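Local coordinates for 5-nitroimidazole antibiotic resistance protein (Bacteroides thetaiotaomicron, PDB 2FG9) that binds flavin-adenine dinucleotide, is probably a flavin-dependent oxidoreductase of the pyridoxamine 5'-phosphate oxidase family and may confer resistance to 5-nitroimidazole antibiotics, at residues E32-Q37 with F90-K95; M57-E62 with M137-K142; L66-G71 with W158-D163; R82-C87 with R117-F122. All coordinates share one frame; numbering follows the deposited sequence. Where two conformers were deposited one is given.

In the fold
All four contacts reach one antiparallel sheet of the split-barrel flavin-binding fold. Contacts 1, 2 and 3 are buried; contact 4, farthest of the four from the chain centre, is only partly so. Contact 1 lays helix 28-37 on strand 85-99 by apolar packing, and contact 4 uses the same strand where it pairs with strand 106-123. Contacts 2 and 3 both touch FAD, one through N58 and the other through H69, and their strands 52-62 and 65-70 are sheet neighbours. Contact 2 mixes ring packing with hydrogen bonds to a tyrosine hydroxyl, whereas contacts 3 and 4 are backbone ladders finished by side-chain bonds. F59 of contact 2 packs against F90 of contact 1.

Contact 1 (E32-Q37 with F90-K95); sequences ESIILQ and FSLGHK
Helix 28-37 packs on strand 85-99 of the antiparallel sheet, in the split-barrel flavin-binding fold of the pyridoxamine 5'-phosphate oxidase family, where I35 meets F90. I35 lies over one face of the F90 ring: CG1 sits 4.0 Å from the ring centroid, only 16° off the normal, a CH-pi contact. Its other branch, CG2, reaches F90 CE2 at 3.9 Å, so both branches bear on the ring. F59 meets F90 edge-to-face, and I35 also touches A114 and C116 of strand 106-123. Farther along, L92 takes up the next part of the contact. I34 CG2, anti to the backbone N, approaches L92 CG at 4.0 Å. The two methyls of L92 divide the remaining work. CD2 lies near Q37 CB and the carbonyl O of I34, while CD1 meets the amide end of Q37, which runs across the leucine at about a right angle; Q37 NE2 stands 3.6 Å from L92 CD1.

Contact 2 (M57-E62 with M137-K142); sequences MNFGYE and MRHYTK. With FAD (flavin-adenine dinucleotide), chain C.
H139 swings its ring anti to the backbone N (chi1 -176°) and Y140 sets its ring anti to the carbonyl carbon (chi1 -62°), which brings H139 onto F59 and Y140 onto N58 and F59. The contact joins segment 137-142, which follows on from helix 126-138, to strand 52-62 of the split barrel, beside the isoalloxazine ring of FAD. F59 turns its ring against H139 as an oblique aromatic pair, centroids 4.3 Å apart, and F59 CZ comes within 3.2 Å of H139 NE2. That nitrogen is hydrogen-bonded to the carbonyl O of A38, which helps to fix the rotation of the imidazole. The Y140 hydroxyl is a junction: the backbone N of F59 bonds to Y140 OH at 3.2 Å, N58 ND2 makes a weak bond to it at 3.0 Å, and it is also hydrogen-bonded to D39 O. The amide of N58 and the Y140 ring are turned 70° apart. The bond from F59 N to Y140 OH probably steadies the backbone next to the flavin, with Y140 in the second shell. At the cofactor itself, the single backbone N-H of N58 is shared between FAD O4, 3.0 Å from N58 N, and FAD N5, at 2.9 Å.

Contact 3 (L66-G71 with W158-D163); sequences LYLHSG and WKVPVD. With FAD (flavin-adenine dinucleotide), chain C; EDO (1,2-ethanediol), chain D.
Strands 66-70 and 158-162 run antiparallel, their axes 4.8 Å apart at closest approach and 158° between their directions, with L66-V160 and L68-W158 as hydrogen-bonded pairs and Y67-K159 as the non-hydrogen-bonded pair between them. They are neighbouring strands in the sheet of the split barrel, and each hydrogen-bonded pair carries two backbone bonds, including W158 N to L68 O at 2.8 Å. On one face L66, L68, W158 and V160 form an apolar patch. L68 CB rests over one face of the indole, offset toward its rim, and lies 3.9 Å from W158 CB, while L68 CD1 reaches V160 CG2 at 4.0 Å. L66 extends the patch, its CD1 touching V162 CG2. The other face carries Y67 and K159 side by side and pointing the same way, with Y67 CE1 against K159 CG at 3.8 Å; helix 126-138 packs on the tyrosine there. The indole N-H is satisfied near the strand end: W158 NE1 donates to S70 OG at 2.9 Å, with the oxygen 19° out of the ring plane. S70 OG in turn donates to G71 O, in the carbonyl plane and on a lone pair, so the serine links indole to backbone. Near its end strand 66-70 meets the cofactor, where FAD N3 donates to the carbonyl O of H69 at 2.6 Å.

Contact 4 (R82-C87 with R117-F122); sequences RNNNVC and RGKVEF
N84 meets V120 at the start of the beta hairpin formed by strands 85-99 and 106-123. From N84 CB, which lies 3.6 Å from V120 O, the chain turns into the position between the backbone N and the carbonyl carbon (chi1 71°). CG follows beside V120 O, and OD1 comes near the methylenes of K119. The tip, N84 ND2, donates to V120 O at 2.9 Å from above the carbonyl plane, while V120 N returns a bond to N84 O at 2.8 Å. Beyond it, V86 N donates to G118 O at 3.0 Å, nearly straight at 177°, and V86 CG1 packs on V120 CG2 at 3.6 Å. R117, in the next, non-hydrogen-bonded pair with C87, hydrogen-bonds through NH2 to O3B of another bound FAD, not the one that N58 and H69 meet. N83 OD1 accepts from N85 N in an Asx turn and from N85 ND2 on the opposite face of its plane, fixing the turn out of helix 75-82. Backbone and side chain of N84 thus make two bonds to V120, holding this end of the hairpin where the regular ladder breaks off.

Contact 1 (E32-Q37 with F90-K95)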
# COMPACT_ATOMS: atom_id res chain seq x y z
N GLU A 32 -5.24 -25.23 -3.66
CA GLU A 32 -3.80 -25.08 -3.83
C GLU A 32 -3.39 -23.64 -3.99
O GLU A 32 -2.33 -23.24 -3.50
CB GLU A 32 -3.32 -25.90 -5.02
CG GLU A 32 -3.23 -27.35 -4.69
CD GLU A 32 -2.91 -28.22 -5.90
OE1 GLU A 32 -3.09 -27.70 -7.03
OE2 GLU A 32 -2.49 -29.39 -5.71
N SER A 33 -4.24 -22.83 -4.61
CA SER A 33 -3.94 -21.40 -4.72
C SER A 33 -3.87 -20.73 -3.35
O SER A 33 -3.01 -19.89 -3.11
CB SER A 33 -4.97 -20.66 -5.59
OG SER A 33 -4.67 -19.27 -5.61
N ILE A 34 -4.77 -21.13 -2.45
CA ILE A 34 -4.77 -20.60 -1.10
C ILE A 34 -3.48 -21.01 -0.43
O ILE A 34 -2.80 -20.18 0.17
CB ILE A 34 -6.00 -21.09 -0.28
CG1 ILE A 34 -7.28 -20.57 -0.92
CG2 ILE A 34 -5.95 -20.57 1.15
CD1 ILE A 34 -8.51 -21.31 -0.53
N ILE A 35 -3.15 -22.29 -0.52
CA ILE A 35 -1.92 -22.80 0.07
C ILE A 35 -0.70 -22.02 -0.45
O ILE A 35 0.19 -21.64 0.30
CB ILE A 35 -1.77 -24.32 -0.22
CG1 ILE A 35 -2.87 -25.11 0.47
CG2 ILE A 35 -0.38 -24.86 0.20
CD1 ILE A 35 -2.84 -26.57 0.12
N LEU A 36 -0.68 -21.80 -1.76
CA LEU A 36 0.45 -21.14 -2.40
C LEU A 36 0.54 -19.66 -2.04
O LEU A 36 1.63 -19.10 -2.00
CB LEU A 36 0.38 -21.35 -3.91
CG LEU A 36 0.58 -22.82 -4.37
CD1 LEU A 36 0.37 -23.00 -5.91
CD2 LEU A 36 1.96 -23.39 -3.94
N GLN A 37 -0.59 -19.03 -1.75
CA GLN A 37 -0.63 -17.64 -1.30
C GLN A 37 -0.19 -17.47 0.14
O GLN A 37 0.15 -16.37 0.55
CB GLN A 37 -2.05 -17.06 -1.45
CG GLN A 37 -2.47 -16.79 -2.91
CD GLN A 37 -3.86 -16.13 -3.00
OE1 GLN A 37 -3.97 -14.90 -2.89
NE2 GLN A 37 -4.93 -16.95 -3.21
N PHE A 90 -4.29 -23.30 6.57
CA PHE A 90 -3.79 -22.08 5.89
C PHE A 90 -4.95 -21.11 5.76
O PHE A 90 -6.07 -21.55 5.53
CB PHE A 90 -3.30 -22.37 4.46
CG PHE A 90 -2.36 -23.53 4.34
CD1 PHE A 90 -2.84 -24.83 4.36
CD2 PHE A 90 -1.01 -23.33 4.15
CE1 PHE A 90 -1.98 -25.89 4.21
CE2 PHE A 90 -0.16 -24.38 4.03
CZ PHE A 90 -0.64 -25.66 4.07
N SER A 91 -4.70 -19.82 5.91
CA SER A 91 -5.75 -18.88 5.63
C SER A 91 -5.24 -17.54 5.23
O SER A 91 -4.24 -17.09 5.76
CB SER A 91 -6.67 -18.70 6.84
OG SER A 91 -7.67 -17.77 6.54
N LEU A 92 -5.96 -16.88 4.33
CA LEU A 92 -5.60 -15.53 3.92
C LEU A 92 -6.50 -14.58 4.68
O LEU A 92 -7.60 -14.97 5.17
CB LEU A 92 -5.83 -15.34 2.43
CG LEU A 92 -5.59 -16.60 1.59
CD1 LEU A 92 -6.12 -16.42 0.15
CD2 LEU A 92 -4.07 -16.97 1.66
N GLY A 93 -6.09 -13.33 4.74
CA GLY A 93 -6.90 -12.35 5.50
C GLY A 93 -8.37 -12.29 5.08
O GLY A 93 -8.76 -12.81 4.03
N HIS A 94 -9.20 -11.64 5.89
CA HIS A 94 -10.58 -11.47 5.52
C HIS A 94 -10.73 -10.30 4.60
O HIS A 94 -9.95 -9.39 4.65
CB HIS A 94 -11.46 -11.31 6.75
CG HIS A 94 -11.23 -10.05 7.50
ND1 HIS A 94 -10.38 -9.98 8.59
CD2 HIS A 94 -11.76 -8.81 7.36
CE1 HIS A 94 -10.39 -8.75 9.07
NE2 HIS A 94 -11.23 -8.02 8.34
N LYS A 95 -11.72 -10.35 3.74
CA LYS A 95 -12.13 -9.15 3.06
C LYS A 95 -13.50 -8.71 3.54
O LYS A 95 -14.34 -9.48 3.98
CB LYS A 95 -12.06 -9.31 1.53
CG LYS A 95 -13.07 -10.27 0.93
CD LYS A 95 -12.91 -10.34 -0.62

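Contact 2 (M57-E62 with M137-K142)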
# COMPACT_ATOMS: atom_id res chain seq x y z
N MSE A 57 4.48 -22.55 11.03
CA MSE A 57 5.68 -22.97 10.36
C MSE A 57 5.72 -22.53 8.93
O MSE A 57 4.69 -22.33 8.31
CB MSE A 57 5.81 -24.50 10.46
CG MSE A 57 6.35 -24.87 11.85
SE MSE A 57 6.51 -26.57 12.06
CE MSE A 57 8.29 -26.90 11.21
N ASN A 58 6.92 -22.36 8.39
CA ASN A 58 7.05 -22.12 6.96
C ASN A 58 6.95 -23.44 6.22
O ASN A 58 7.00 -24.48 6.82
CB ASN A 58 8.36 -21.41 6.70
CG ASN A 58 8.39 -20.05 7.34
OD1 ASN A 58 9.33 -19.71 8.01
ND2 ASN A 58 7.32 -19.29 7.20
N PHE A 59 6.75 -23.39 4.92
CA PHE A 59 6.45 -24.57 4.19
C PHE A 59 6.65 -24.36 2.70
O PHE A 59 6.74 -23.21 2.18
CB PHE A 59 5.00 -24.97 4.44
CG PHE A 59 4.02 -24.05 3.78
CD1 PHE A 59 3.61 -22.91 4.40
CD2 PHE A 59 3.57 -24.30 2.49
CE1 PHE A 59 2.75 -22.04 3.79
CE2 PHE A 59 2.70 -23.44 1.85
CZ PHE A 59 2.30 -22.30 2.49
N GLY A 60 6.68 -25.49 2.01
CA GLY A 60 6.58 -25.57 0.61
C GLY A 60 5.53 -26.59 0.26
O GLY A 60 5.19 -27.48 1.06
N TYR A 61 4.99 -26.45 -0.93
CA TYR A 61 3.98 -27.36 -1.42
C TYR A 61 4.26 -27.66 -2.87
O TYR A 61 4.35 -26.73 -3.69
CB TYR A 61 2.58 -26.76 -1.29
CG TYR A 61 1.48 -27.64 -1.84
CD1 TYR A 61 1.01 -28.73 -1.12
CD2 TYR A 61 0.96 -27.41 -3.09
CE1 TYR A 61 0.03 -29.55 -1.65
CE2 TYR A 61 -0.02 -28.22 -3.63
CZ TYR A 61 -0.48 -29.29 -2.91
OH TYR A 61 -1.49 -30.07 -3.44
N GLU A 62 4.43 -28.95 -3.19
CA GLU A 62 4.29 -29.38 -4.56
C GLU A 62 3.79 -30.81 -4.67
O GLU A 62 4.10 -31.67 -3.83
CB GLU A 62 5.59 -29.15 -5.33
CG GLU A 62 6.65 -30.20 -5.18
CD GLU A 62 7.79 -30.03 -6.18
OE1 GLU A 62 8.10 -28.87 -6.57
OE2 GLU A 62 8.36 -31.06 -6.57
N MSE A 137 12.19 -23.23 0.24
CA MSE A 137 12.77 -21.90 -0.01
C MSE A 137 12.11 -21.24 -1.22
O MSE A 137 11.87 -20.03 -1.19
CB MSE A 137 14.29 -21.97 -0.24
CG MSE A 137 15.15 -22.32 0.99
SE MSE A 137 14.47 -21.55 2.68
CE MSE A 137 14.25 -19.56 2.19
N ARG A 138 11.79 -22.03 -2.25
CA ARG A 138 11.18 -21.49 -3.44
C ARG A 138 9.81 -20.94 -3.13
O ARG A 138 9.30 -20.12 -3.85
CB ARG A 138 11.14 -22.50 -4.59
CG ARG A 138 9.74 -22.93 -5.02
N HIS A 139 9.21 -21.35 -2.03
CA HIS A 139 7.95 -20.75 -1.65
C HIS A 139 8.13 -19.27 -1.27
O HIS A 139 7.19 -18.53 -1.33
CB HIS A 139 7.34 -21.56 -0.54
CG HIS A 139 5.99 -21.09 -0.13
ND1 HIS A 139 4.95 -21.03 -1.02
CD2 HIS A 139 5.52 -20.65 1.04
CE1 HIS A 139 3.89 -20.54 -0.40
NE2 HIS A 139 4.21 -20.30 0.85
N TYR A 140 9.33 -18.84 -0.90
CA TYR A 140 9.55 -17.50 -0.29
C TYR A 140 10.47 -16.59 -1.08
O TYR A 140 10.42 -15.37 -0.92
CB TYR A 140 10.13 -17.66 1.13
CG TYR A 140 9.19 -18.39 2.05
CD1 TYR A 140 8.18 -17.69 2.69
CD2 TYR A 140 9.26 -19.74 2.22
CE1 TYR A 140 7.28 -18.31 3.49
CE2 TYR A 140 8.36 -20.39 3.03
CZ TYR A 140 7.37 -19.66 3.67
OH TYR A 140 6.45 -20.27 4.47
N THR A 141 11.33 -17.18 -1.90
CA THR A 141 12.25 -16.39 -2.69
C THR A 141 12.71 -17.15 -3.91
O THR A 141 12.65 -18.35 -3.94
CB THR A 141 13.53 -15.95 -1.89
OG1 THR A 141 14.44 -15.26 -2.76
CG2 THR A 141 14.26 -17.11 -1.33
N LYS A 142 13.22 -16.42 -4.89
CA LYS A 142 13.74 -16.99 -6.11
C LYS A 142 15.25 -17.16 -5.97
O LYS A 142 15.91 -17.63 -6.87
CB LYS A 142 13.41 -16.08 -7.28
CG LYS A 142 11.91 -15.80 -7.49
PA FAD C . 9.22 -26.19 21.95
O1A FAD C . 9.34 -27.70 22.07
O2A FAD C . 10.45 -25.36 22.25
O5B FAD C . 8.04 -25.73 22.95
C5B FAD C . 8.28 -24.87 24.03
C4B FAD C . 6.98 -24.18 24.44
O4B FAD C . 7.02 -22.81 24.02
C3B FAD C . 5.69 -24.76 23.86
O3B FAD C . 5.17 -25.90 24.52
C2B FAD C . 4.80 -23.54 23.93
O2B FAD C . 4.32 -23.25 25.24
C1B FAD C . 5.76 -22.44 23.48
N9A FAD C . 5.73 -22.30 22.00
C8A FAD C . 6.23 -23.15 21.05
N7A FAD C . 5.96 -22.66 19.83
C5A FAD C . 5.30 -21.48 19.95
C6A FAD C . 4.80 -20.55 18.99
N6A FAD C . 5.41 -20.44 17.79
N1A FAD C . 4.14 -19.43 19.46
C2A FAD C . 4.00 -19.22 20.83
N3A FAD C . 4.48 -20.11 21.78
C4A FAD C . 5.14 -21.24 21.34
N1 FAD C . 9.84 -23.37 13.35
C2 FAD C . 10.46 -24.41 12.68
O2 FAD C . 11.07 -25.30 13.29
N3 FAD C . 10.40 -24.44 11.30
C4 FAD C . 9.72 -23.44 10.60
O4 FAD C . 9.43 -23.68 9.45
C4X FAD C . 9.10 -22.40 11.27
N5 FAD C . 8.41 -21.37 10.64
C5X FAD C . 7.80 -20.34 11.41
C6 FAD C . 7.09 -19.35 10.79
C7 FAD C . 6.46 -18.36 11.53
C7M FAD C . 5.23 -17.88 10.84
C8 FAD C . 6.56 -18.35 12.90
C8M FAD C . 5.79 -17.47 13.80
C9 FAD C . 7.27 -19.33 13.53
C9A FAD C . 7.87 -20.33 12.79
N10 FAD C . 8.54 -21.38 13.39
C10 FAD C . 9.15 -22.39 12.67
C1' FAD C . 8.48 -21.55 14.85
C2' FAD C . 7.75 -22.83 15.15
O2' FAD C . 6.46 -22.41 15.61
C3' FAD C . 8.75 -23.49 16.13
O3' FAD C . 9.26 -24.76 15.75
C4' FAD C . 8.15 -23.52 17.49
O4' FAD C . 7.86 -22.19 17.92
C5' FAD C . 9.15 -24.36 18.30
O5' FAD C . 8.60 -25.65 18.09
P FAD C . 8.57 -26.80 19.21
O1P FAD C . 9.85 -27.61 19.00
O2P FAD C . 7.29 -27.61 19.18
O3P FAD C . 8.65 -25.84 20.49

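Contact 3 (L66-G71 with W158-D163)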
# COMPACT_ATOMS: atom_id res chain seq x y z
N LEU A 66 3.45 -31.58 1.29
CA LEU A 66 3.94 -30.44 2.05
C LEU A 66 5.30 -30.79 2.63
O LEU A 66 5.53 -31.94 3.03
CB LEU A 66 2.98 -30.09 3.20
CG LEU A 66 1.70 -29.40 2.76
CD1 LEU A 66 0.70 -29.41 3.89
CD2 LEU A 66 2.00 -28.01 2.36
N TYR A 67 6.18 -29.78 2.68
CA TYR A 67 7.52 -29.91 3.21
C TYR A 67 7.74 -28.82 4.24
O TYR A 67 7.42 -27.65 4.00
CB TYR A 67 8.57 -29.78 2.10
CG TYR A 67 8.42 -30.81 1.02
CD1 TYR A 67 8.98 -32.07 1.15
CD2 TYR A 67 7.67 -30.53 -0.10
CE1 TYR A 67 8.82 -33.04 0.13
CE2 TYR A 67 7.52 -31.45 -1.10
CZ TYR A 67 8.08 -32.72 -0.98
OH TYR A 67 7.89 -33.58 -2.02
N LEU A 68 8.30 -29.21 5.37
CA LEU A 68 8.66 -28.31 6.41
C LEU A 68 10.04 -28.67 6.90
O LEU A 68 10.64 -29.66 6.45
CB LEU A 68 7.66 -28.39 7.55
CG LEU A 68 6.19 -28.24 7.12
CD1 LEU A 68 5.56 -29.55 6.98
CD2 LEU A 68 5.38 -27.41 8.11
N HIS A 69 10.57 -27.86 7.80
CA HIS A 69 11.85 -28.14 8.38
C HIS A 69 11.91 -27.51 9.74
O HIS A 69 11.17 -26.57 10.01
CB HIS A 69 13.03 -27.67 7.50
CG HIS A 69 13.00 -26.22 7.16
ND1 HIS A 69 12.11 -25.33 7.73
CD2 HIS A 69 13.77 -25.49 6.32
CE1 HIS A 69 12.32 -24.12 7.24
NE2 HIS A 69 13.33 -24.19 6.38
N SER A 70 12.75 -28.09 10.60
CA SER A 70 12.90 -27.66 11.96
C SER A 70 14.27 -28.13 12.48
O SER A 70 15.01 -28.81 11.76
CB SER A 70 11.78 -28.26 12.82
OG SER A 70 11.82 -29.68 12.86
N GLY A 71 14.60 -27.74 13.70
CA GLY A 71 15.72 -28.29 14.40
C GLY A 71 15.38 -29.74 14.64
O GLY A 71 14.23 -30.14 14.41
N TRP A 158 10.68 -32.34 7.09
CA TRP A 158 9.42 -33.04 7.24
C TRP A 158 8.79 -33.18 5.89
O TRP A 158 8.68 -32.20 5.17
CB TRP A 158 8.44 -32.22 8.03
CG TRP A 158 8.85 -31.80 9.37
CD1 TRP A 158 10.11 -31.68 9.87
CD2 TRP A 158 7.97 -31.35 10.38
NE1 TRP A 158 10.05 -31.20 11.16
CE2 TRP A 158 8.74 -30.99 11.49
CE3 TRP A 158 6.58 -31.21 10.46
CZ2 TRP A 158 8.18 -30.51 12.67
CZ3 TRP A 158 6.02 -30.75 11.64
CH2 TRP A 158 6.83 -30.41 12.72
N LYS A 159 8.39 -34.39 5.54
CA LYS A 159 7.62 -34.64 4.33
C LYS A 159 6.26 -35.10 4.77
O LYS A 159 6.13 -35.99 5.64
CB LYS A 159 8.28 -35.70 3.47
CG LYS A 159 7.56 -36.03 2.17
CD LYS A 159 8.38 -37.03 1.41
CE LYS A 159 7.70 -37.43 0.12
NZ LYS A 159 8.49 -38.46 -0.63
N VAL A 160 5.24 -34.49 4.19
CA VAL A 160 3.85 -34.76 4.57
C VAL A 160 3.05 -34.94 3.31
O VAL A 160 2.53 -33.95 2.75
CB VAL A 160 3.24 -33.61 5.39
CG1 VAL A 160 1.85 -34.00 5.87
CG2 VAL A 160 4.14 -33.24 6.57
N PRO A 161 2.98 -36.19 2.82
CA PRO A 161 2.07 -36.42 1.70
C PRO A 161 0.67 -36.13 2.18
O PRO A 161 0.30 -36.55 3.29
CB PRO A 161 2.25 -37.91 1.38
CG PRO A 161 3.57 -38.33 2.05
CD PRO A 161 3.68 -37.41 3.26
N VAL A 162 -0.08 -35.38 1.39
CA VAL A 162 -1.39 -34.91 1.81
C VAL A 162 -2.42 -35.92 1.45
O VAL A 162 -2.67 -36.15 0.26
CB VAL A 162 -1.76 -33.57 1.15
CG1 VAL A 162 -3.24 -33.21 1.44
CG2 VAL A 162 -0.86 -32.50 1.67
N ASP A 163 -3.06 -36.48 2.47
CA ASP A 163 -4.08 -37.51 2.26
C ASP A 163 -5.47 -36.93 2.06
O ASP A 163 -6.30 -37.52 1.39
CB ASP A 163 -4.07 -38.50 3.43
CG ASP A 163 -2.82 -39.33 3.45
OD1 ASP A 163 -2.38 -39.75 2.37
OD2 ASP A 163 -2.26 -39.54 4.54
PA FAD C . 9.22 -26.19 21.95
O1A FAD C . 9.34 -27.70 22.07
O2A FAD C . 10.45 -25.36 22.25
O5B FAD C . 8.04 -25.73 22.95
C5B FAD C . 8.28 -24.87 24.03
C4B FAD C . 6.98 -24.18 24.44
O4B FAD C . 7.02 -22.81 24.02
C3B FAD C . 5.69 -24.76 23.86
O3B FAD C . 5.17 -25.90 24.52
C2B FAD C . 4.80 -23.54 23.93
O2B FAD C . 4.32 -23.25 25.24
C1B FAD C . 5.76 -22.44 23.48
N9A FAD C . 5.73 -22.30 22.00
C8A FAD C . 6.23 -23.15 21.05
N7A FAD C . 5.96 -22.66 19.83
C5A FAD C . 5.30 -21.48 19.95
C6A FAD C . 4.80 -20.55 18.99
N6A FAD C . 5.41 -20.44 17.79
N1A FAD C . 4.14 -19.43 19.46
C2A FAD C . 4.00 -19.22 20.83
N3A FAD C . 4.48 -20.11 21.78
C4A FAD C . 5.14 -21.24 21.34
N1 FAD C . 9.84 -23.37 13.35
C2 FAD C . 10.46 -24.41 12.68
O2 FAD C . 11.07 -25.30 13.29
N3 FAD C . 10.40 -24.44 11.30
C4 FAD C . 9.72 -23.44 10.60
O4 FAD C . 9.43 -23.68 9.45
C4X FAD C . 9.10 -22.40 11.27
N5 FAD C . 8.41 -21.37 10.64
C5X FAD C . 7.80 -20.34 11.41
C6 FAD C . 7.09 -19.35 10.79
C7 FAD C . 6.46 -18.36 11.53
C7M FAD C . 5.23 -17.88 10.84
C8 FAD C . 6.56 -18.35 12.90
C8M FAD C . 5.79 -17.47 13.80
C9 FAD C . 7.27 -19.33 13.53
C9A FAD C . 7.87 -20.33 12.79
N10 FAD C . 8.54 -21.38 13.39
C10 FAD C . 9.15 -22.39 12.67
C1' FAD C . 8.48 -21.55 14.85
C2' FAD C . 7.75 -22.83 15.15
O2' FAD C . 6.46 -22.41 15.61
C3' FAD C . 8.75 -23.49 16.13
O3' FAD C . 9.26 -24.76 15.75
C4' FAD C . 8.15 -23.52 17.49
O4' FAD C . 7.86 -22.19 17.92
C5' FAD C . 9.15 -24.36 18.30
O5' FAD C . 8.60 -25.65 18.09
P FAD C . 8.57 -26.80 19.21
O1P FAD C . 9.85 -27.61 19.00
O2P FAD C . 7.29 -27.61 19.18
O3P FAD C . 8.65 -25.84 20.49
C1 EDO D . 14.02 -24.31 16.58
O1 EDO D . 13.05 -24.32 17.63
C2 EDO D . 13.36 -24.65 15.24
O2 EDO D . 12.63 -25.89 15.32

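Contact 4 (R82-C87 with R117-F122)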
# COMPACT_ATOMS: atom_id res chain seq x y z
N ARG A 82 5.32 -40.06 18.71
CA ARG A 82 4.19 -40.81 19.26
C ARG A 82 2.99 -40.86 18.30
O ARG A 82 2.33 -41.89 18.20
CB ARG A 82 3.79 -40.17 20.58
CG ARG A 82 2.61 -40.83 21.30
CD ARG A 82 2.04 -39.89 22.35
NE ARG A 82 0.61 -39.69 22.16
CZ ARG A 82 0.06 -38.93 21.22
NH1 ARG A 82 0.81 -38.27 20.33
NH2 ARG A 82 -1.25 -38.85 21.13
N ASN A 83 2.70 -39.75 17.63
CA ASN A 83 1.59 -39.66 16.65
C ASN A 83 2.03 -38.70 15.56
O ASN A 83 2.16 -37.53 15.81
CB ASN A 83 0.30 -39.12 17.30
CG ASN A 83 -0.90 -39.06 16.32
OD1 ASN A 83 -0.78 -39.19 15.10
ND2 ASN A 83 -2.07 -38.86 16.88
N ASN A 84 2.24 -39.20 14.35
CA ASN A 84 2.74 -38.36 13.28
C ASN A 84 1.63 -37.81 12.37
O ASN A 84 1.93 -37.24 11.31
CB ASN A 84 3.86 -39.04 12.50
CG ASN A 84 3.38 -40.19 11.63
OD1 ASN A 84 2.35 -40.76 11.87
ND2 ASN A 84 4.13 -40.51 10.59
N ASN A 85 0.38 -38.01 12.76
CA ASN A 85 -0.72 -37.35 12.05
C ASN A 85 -0.78 -35.86 12.37
O ASN A 85 -0.81 -35.48 13.55
CB ASN A 85 -2.05 -37.98 12.43
CG ASN A 85 -2.16 -39.37 11.91
OD1 ASN A 85 -2.38 -39.56 10.72
ND2 ASN A 85 -1.96 -40.35 12.78
N VAL A 86 -0.79 -35.04 11.32
CA VAL A 86 -0.85 -33.60 11.47
C VAL A 86 -1.99 -33.01 10.65
O VAL A 86 -2.33 -33.55 9.60
CB VAL A 86 0.47 -32.94 11.08
CG1 VAL A 86 1.56 -33.36 12.06
CG2 VAL A 86 0.88 -33.30 9.64
N CYS A 87 -2.56 -31.91 11.14
CA CYS A 87 -3.55 -31.15 10.39
C CYS A 87 -2.92 -29.77 10.12
O CYS A 87 -2.61 -29.02 11.03
CB CYS A 87 -4.87 -31.07 11.16
SG CYS A 87 -6.19 -30.26 10.24
N ARG A 117 -4.52 -32.80 5.69
CA ARG A 117 -4.27 -33.86 6.68
C ARG A 117 -3.33 -34.87 6.05
O ARG A 117 -3.50 -35.27 4.91
CB ARG A 117 -5.56 -34.54 7.07
CG ARG A 117 -6.50 -33.71 7.99
CD ARG A 117 -7.41 -34.69 8.69
NE ARG A 117 -8.60 -34.21 9.42
CZ ARG A 117 -9.65 -33.63 8.85
NH1 ARG A 117 -9.66 -33.37 7.54
NH2 ARG A 117 -10.68 -33.27 9.60
N GLY A 118 -2.33 -35.30 6.81
CA GLY A 118 -1.38 -36.30 6.32
C GLY A 118 -0.50 -36.71 7.45
O GLY A 118 -0.72 -36.30 8.59
N LYS A 119 0.47 -37.56 7.16
CA LYS A 119 1.39 -38.05 8.16
C LYS A 119 2.78 -37.53 7.88
O LYS A 119 3.20 -37.50 6.75
CB LYS A 119 1.42 -39.55 8.10
CG LYS A 119 0.22 -40.21 8.63
CD LYS A 119 0.37 -41.70 8.42
CE LYS A 119 -0.51 -42.54 9.38
NZ LYS A 119 -1.88 -42.64 8.82
N VAL A 120 3.50 -37.17 8.94
CA VAL A 120 4.87 -36.72 8.85
C VAL A 120 5.99 -37.78 8.82
O VAL A 120 6.11 -38.59 9.72
CB VAL A 120 5.18 -35.82 10.07
CG1 VAL A 120 6.67 -35.41 10.09
CG2 VAL A 120 4.31 -34.60 10.05
N GLU A 121 6.79 -37.75 7.75
CA GLU A 121 8.08 -38.44 7.69
C GLU A 121 9.19 -37.43 7.92
O GLU A 121 9.05 -36.28 7.53
CB GLU A 121 8.31 -39.08 6.31
CG GLU A 121 9.79 -39.41 6.00
CD GLU A 121 10.01 -40.07 4.64
OE1 GLU A 121 9.32 -39.68 3.66
OE2 GLU A 121 10.90 -40.95 4.55
N PHE A 122 10.28 -37.87 8.52
CA PHE A 122 11.52 -37.10 8.53
C PHE A 122 12.45 -37.70 7.52
O PHE A 122 12.89 -38.84 7.67
CB PHE A 122 12.18 -37.12 9.89
CG PHE A 122 11.35 -36.48 10.98
CD1 PHE A 122 10.82 -35.21 10.81
CD2 PHE A 122 11.13 -37.12 12.17
CE1 PHE A 122 10.07 -34.63 11.80
CE2 PHE A 122 10.38 -36.54 13.18
CZ PHE A 122 9.85 -35.31 12.99